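Local coordinates for protein glucosamine kinase (Streptacidiphilus jiangxiensis, PDB 6HWJ) that phosphorylates D-glucosamine to D-glucosamine 6-phosphate with ATP and magnesium, and glucose to a lesser extent, at residues A[258-263]-A[409-414]; A[281-286]-A[402-407]. One frame throughout, in Å; residues are numbered along the deposited sequence.

Contact 1 of 2, residues A[258-263]-A[409-414]; sequences DEAVAS and EYLYAV
A260 meets CD2 of L411 where helix 243-263 packs on helix 398-416, a broadly parallel helix pair in the C-terminal helical lobe of this kinase. The axes of the two short segments approach to 9.3 Å, 45° apart. CB of A260 touches two side chains of the partner helix, 4.0 Å from CB of Y410 and 4.0 Å from CD2 of L411. In L411, chi1 (-64°) sets CG beside the backbone N. Its CD2 lies 3.7 Å from N of A260. The extended chain of E259 passes obliquely across L411, its CG 3.9 Å from CD2, while its carboxylate forms a salt bridge with R415. Y410 touches A260 through CB alone; the rest of its side chain leads away, and Y410 also packs on W275, P424 and L428. Residues 409-414 belong to the inferred substrate specificity motif, and the helix also carries E409, which binds glucosamine. At the far end V414 lays CG1 3.7 Å from O of S263 and CG2 against the hydroxyl of S263. That OG in turn donates to O of E259 at 2.7 Å, lying 35° above the carbonyl plane.

Contact 2 of 2, residues A[281-286]-A[402-407]; sequences DVYAEL and RYAQEV
V282 and Y403 open the apolar part of this contact, which Y283 and A404 extend. CG2 of V282 lies 3.7 Å from CE2 of the Y403 ring, and CB and CG1 of the valine stand a little farther off, near CD2. The two side chains cross at about a right angle. Y403 also meets Y283, whose CE1 is 4.0 Å from CB of Y403, so that the two tyrosines touch ring to methylene and not ring to ring.

The second kind of contact is made by the phenol oxygen of Y283. In this residue chi1 (-67°) places CG anti to the carbonyl carbon. At the end of the ring, OH lies 3.3 Å from CA of A404. CB of A404 and CG2 of V407 also lie against this oxygen, the latter at 3.8 Å. N of A404 is close at the ring edge, near its plane, but the angle is too poor for a hydrogen bond.

The pairing joins the C-terminal end of helix 266-284 to helix 398-416, with M253 of helix 243-263 packing on both Y283 and A404. It is thus one side of a three-helix packing, and V407 packs on A260 of that third helix. Q405, E406 and V407 belong to the inferred substrate specificity motif; the V407 side chain is about 7 Å from that of glucosamine-binding E409.

No charged pair joins the two segments. Within 402-407, R402 grips E406 side-on in a salt bridge, NE and NH1 both reaching the single oxygen OE2. The NE bond is 2.8 Å long, uses the anti lone pair and is fairly straight at 160°; the NH1 bond is more bent at 136°. D347 extends the bridge at NH1, Q373 accepts from NH2, and OE1 of E406 is hydrogen-bonded to NE2 of H348.

Both contacts use helix 398-416, contact 1 against helix 243-263 and contact 2 against helix 266-284, which follows it in the chain. Contact 2 is the more buried; contact 1 is partly buried, with E259, S263 and V414 at its partly exposed margin. Their centres are 15 Å apart, yet they touch where CB of A260 meets CG1 of V407 at 4.0 Å. Contact 1 brings the helices close through small and aliphatic groups, whereas contact 2 spans a wider gap with tyrosines. Charge also differs: in contact 1 E259 reaches to R415 near the surface, while the buried R402–E406 pair of contact 2 faces helix 335-356.

Contact 1 of 2, residues A[258-263]-A[409-414]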
# COMPACT_ATOMS: atom_id res chain seq x y z
N ASP A 258 -9.94 -23.41 -0.91
CA ASP A 258 -10.79 -24.22 -1.78
C ASP A 258 -10.68 -23.77 -3.23
O ASP A 258 -10.57 -24.60 -4.14
CB ASP A 258 -12.23 -24.17 -1.30
CG ASP A 258 -12.44 -24.91 0.00
OD1 ASP A 258 -11.62 -25.79 0.33
OD2 ASP A 258 -13.43 -24.62 0.71
N GLU A 259 -10.69 -22.46 -3.47
CA GLU A 259 -10.58 -21.97 -4.84
C GLU A 259 -9.25 -22.37 -5.46
O GLU A 259 -9.20 -22.82 -6.61
CB GLU A 259 -10.76 -20.45 -4.88
CG GLU A 259 -10.87 -19.90 -6.29
CD GLU A 259 -11.02 -18.39 -6.32
OE1 GLU A 259 -11.46 -17.81 -5.31
OE2 GLU A 259 -10.69 -17.78 -7.36
N ALA A 260 -8.14 -22.19 -4.72
CA ALA A 260 -6.84 -22.59 -5.24
C ALA A 260 -6.79 -24.08 -5.54
O ALA A 260 -6.29 -24.48 -6.59
CB ALA A 260 -5.74 -22.21 -4.25
N VAL A 261 -7.32 -24.91 -4.64
CA VAL A 261 -7.34 -26.35 -4.86
C VAL A 261 -8.12 -26.69 -6.12
O VAL A 261 -7.79 -27.65 -6.83
CB VAL A 261 -7.92 -27.08 -3.63
CG1 VAL A 261 -8.24 -28.51 -3.96
CG2 VAL A 261 -6.95 -27.03 -2.47
N ALA A 262 -9.18 -25.93 -6.41
CA ALA A 262 -10.04 -26.22 -7.56
C ALA A 262 -9.51 -25.65 -8.87
O ALA A 262 -10.03 -26.00 -9.93
CB ALA A 262 -11.45 -25.67 -7.31
N SER A 263 -8.48 -24.80 -8.83
CA SER A 263 -8.03 -24.09 -10.01
C SER A 263 -6.57 -24.34 -10.39
O SER A 263 -6.21 -24.11 -11.54
CB SER A 263 -8.24 -22.59 -9.84
OG SER A 263 -7.61 -22.13 -8.67
N GLU A 409 -0.81 -16.54 -3.66
CA GLU A 409 0.07 -16.54 -4.82
C GLU A 409 -0.44 -17.51 -5.88
O GLU A 409 -0.34 -17.22 -7.08
CB GLU A 409 1.50 -16.90 -4.41
CG GLU A 409 2.09 -15.95 -3.40
CD GLU A 409 2.30 -14.55 -3.96
OE1 GLU A 409 2.33 -14.36 -5.19
OE2 GLU A 409 2.45 -13.61 -3.15
N TYR A 410 -1.02 -18.65 -5.45
CA TYR A 410 -1.68 -19.54 -6.39
C TYR A 410 -2.80 -18.83 -7.14
O TYR A 410 -2.97 -19.01 -8.36
CB TYR A 410 -2.27 -20.76 -5.68
CG TYR A 410 -1.29 -21.79 -5.16
CD1 TYR A 410 -0.60 -22.62 -6.03
CD2 TYR A 410 -1.12 -21.97 -3.80
CE1 TYR A 410 0.26 -23.59 -5.54
CE2 TYR A 410 -0.28 -22.94 -3.30
CZ TYR A 410 0.41 -23.75 -4.17
OH TYR A 410 1.25 -24.71 -3.67
N LEU A 411 -3.60 -18.05 -6.41
CA LEU A 411 -4.73 -17.38 -7.03
C LEU A 411 -4.25 -16.30 -7.99
O LEU A 411 -4.80 -16.15 -9.09
CB LEU A 411 -5.66 -16.79 -5.96
CG LEU A 411 -6.35 -17.81 -5.04
CD1 LEU A 411 -7.29 -17.12 -4.05
CD2 LEU A 411 -7.14 -18.85 -5.84
N TYR A 412 -3.22 -15.54 -7.60
CA TYR A 412 -2.62 -14.60 -8.54
C TYR A 412 -2.18 -15.32 -9.81
O TYR A 412 -2.48 -14.88 -10.93
CB TYR A 412 -1.44 -13.89 -7.89
CG TYR A 412 -0.67 -13.05 -8.89
CD1 TYR A 412 -1.11 -11.78 -9.24
CD2 TYR A 412 0.48 -13.54 -9.49
CE1 TYR A 412 -0.41 -11.01 -10.16
CE2 TYR A 412 1.17 -12.80 -10.42
CZ TYR A 412 0.72 -11.53 -10.75
OH TYR A 412 1.41 -10.78 -11.66
N ALA A 413 -1.50 -16.45 -9.66
CA ALA A 413 -0.98 -17.18 -10.80
C ALA A 413 -2.10 -17.58 -11.75
O ALA A 413 -2.04 -17.30 -12.95
CB ALA A 413 -0.20 -18.41 -10.33
N VAL A 414 -3.13 -18.27 -11.23
CA VAL A 414 -4.15 -18.81 -12.12
C VAL A 414 -4.95 -17.69 -12.77
O VAL A 414 -5.47 -17.85 -13.87
CB VAL A 414 -5.07 -19.80 -11.37
CG1 VAL A 414 -4.26 -20.99 -10.86
CG2 VAL A 414 -5.81 -19.10 -10.22

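Contact 2 of 2, residues A[281-286]-A[402-407]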
# COMPACT_ATOMS: atom_id res chain seq x y z
N ASP A 281 -6.12 -27.62 8.71
CA ASP A 281 -5.90 -27.91 10.12
C ASP A 281 -5.32 -26.69 10.84
O ASP A 281 -5.74 -26.36 11.96
CB ASP A 281 -4.97 -29.11 10.29
CG ASP A 281 -5.69 -30.44 10.21
OD1 ASP A 281 -6.95 -30.44 10.16
OD2 ASP A 281 -5.00 -31.48 10.21
N VAL A 282 -4.36 -26.01 10.21
CA VAL A 282 -3.74 -24.86 10.85
C VAL A 282 -4.72 -23.70 10.93
O VAL A 282 -4.76 -22.97 11.92
CB VAL A 282 -2.46 -24.46 10.10
CG1 VAL A 282 -2.01 -23.08 10.53
CG2 VAL A 282 -1.36 -25.47 10.36
N TYR A 283 -5.52 -23.50 9.87
CA TYR A 283 -6.52 -22.43 9.93
C TYR A 283 -7.49 -22.64 11.08
O TYR A 283 -8.02 -21.67 11.64
CB TYR A 283 -7.29 -22.34 8.61
CG TYR A 283 -6.48 -21.91 7.42
CD1 TYR A 283 -5.25 -21.30 7.58
CD2 TYR A 283 -6.95 -22.10 6.13
CE1 TYR A 283 -4.49 -20.89 6.48
CE2 TYR A 283 -6.22 -21.70 5.02
CZ TYR A 283 -4.98 -21.10 5.21
OH TYR A 283 -4.24 -20.67 4.12
N ALA A 284 -7.71 -23.90 11.48
CA ALA A 284 -8.70 -24.20 12.51
C ALA A 284 -8.31 -23.61 13.86
O ALA A 284 -9.18 -23.26 14.66
CB ALA A 284 -8.87 -25.71 12.63
N GLU A 285 -7.02 -23.47 14.13
CA GLU A 285 -6.57 -22.97 15.41
C GLU A 285 -6.75 -21.47 15.56
O GLU A 285 -6.48 -20.93 16.63
CB GLU A 285 -5.10 -23.34 15.63
CG GLU A 285 -4.85 -24.85 15.67
CD GLU A 285 -5.60 -25.53 16.81
OE1 GLU A 285 -5.67 -24.95 17.91
OE2 GLU A 285 -6.13 -26.64 16.59
N LEU A 286 -7.23 -20.78 14.51
CA LEU A 286 -7.50 -19.35 14.63
C LEU A 286 -8.57 -19.06 15.66
O LEU A 286 -8.60 -17.97 16.24
CB LEU A 286 -7.92 -18.80 13.27
CG LEU A 286 -6.79 -18.71 12.23
CD1 LEU A 286 -7.36 -18.32 10.88
CD2 LEU A 286 -5.74 -17.71 12.69
N ARG A 402 0.92 -16.95 7.15
CA ARG A 402 1.89 -17.23 6.09
C ARG A 402 1.32 -18.20 5.07
O ARG A 402 1.41 -17.98 3.86
CB ARG A 402 3.20 -17.75 6.69
CG ARG A 402 4.21 -18.18 5.65
CD ARG A 402 4.65 -17.01 4.74
NE ARG A 402 5.56 -17.48 3.70
CZ ARG A 402 6.87 -17.64 3.86
NH1 ARG A 402 7.61 -18.11 2.87
NH2 ARG A 402 7.44 -17.32 5.02
N TYR A 403 0.69 -19.29 5.55
CA TYR A 403 0.07 -20.22 4.63
C TYR A 403 -0.91 -19.48 3.72
O TYR A 403 -0.93 -19.70 2.51
CB TYR A 403 -0.63 -21.34 5.40
CG TYR A 403 0.29 -22.38 6.04
CD1 TYR A 403 1.67 -22.33 5.85
CD2 TYR A 403 -0.23 -23.41 6.81
CE1 TYR A 403 2.50 -23.29 6.43
CE2 TYR A 403 0.59 -24.37 7.38
CZ TYR A 403 1.96 -24.29 7.18
OH TYR A 403 2.79 -25.25 7.76
N ALA A 404 -1.73 -18.59 4.30
CA ALA A 404 -2.71 -17.87 3.50
C ALA A 404 -2.04 -16.98 2.46
O ALA A 404 -2.58 -16.78 1.36
CB ALA A 404 -3.60 -17.03 4.42
N GLN A 405 -0.87 -16.43 2.79
CA GLN A 405 -0.13 -15.63 1.82
C GLN A 405 0.25 -16.48 0.62
O GLN A 405 0.08 -16.06 -0.53
CB GLN A 405 1.12 -15.02 2.46
CG GLN A 405 0.87 -13.92 3.46
CD GLN A 405 0.55 -12.58 2.80
OE1 GLN A 405 0.67 -12.43 1.57
NE2 GLN A 405 0.15 -11.61 3.61
N GLU A 406 0.78 -17.69 0.88
CA GLU A 406 1.19 -18.56 -0.22
C GLU A 406 -0.01 -18.98 -1.07
O GLU A 406 0.08 -19.05 -2.31
CB GLU A 406 1.93 -19.78 0.33
CG GLU A 406 3.14 -19.44 1.19
CD GLU A 406 4.22 -18.68 0.41
OE1 GLU A 406 4.20 -18.73 -0.83
OE2 GLU A 406 5.09 -18.04 1.03
N VAL A 407 -1.17 -19.22 -0.43
CA VAL A 407 -2.36 -19.55 -1.19
C VAL A 407 -2.78 -18.40 -2.09
O VAL A 407 -3.27 -18.62 -3.21
CB VAL A 407 -3.50 -19.95 -0.23
CG1 VAL A 407 -4.80 -20.16 -0.99
CG2 VAL A 407 -3.12 -21.20 0.57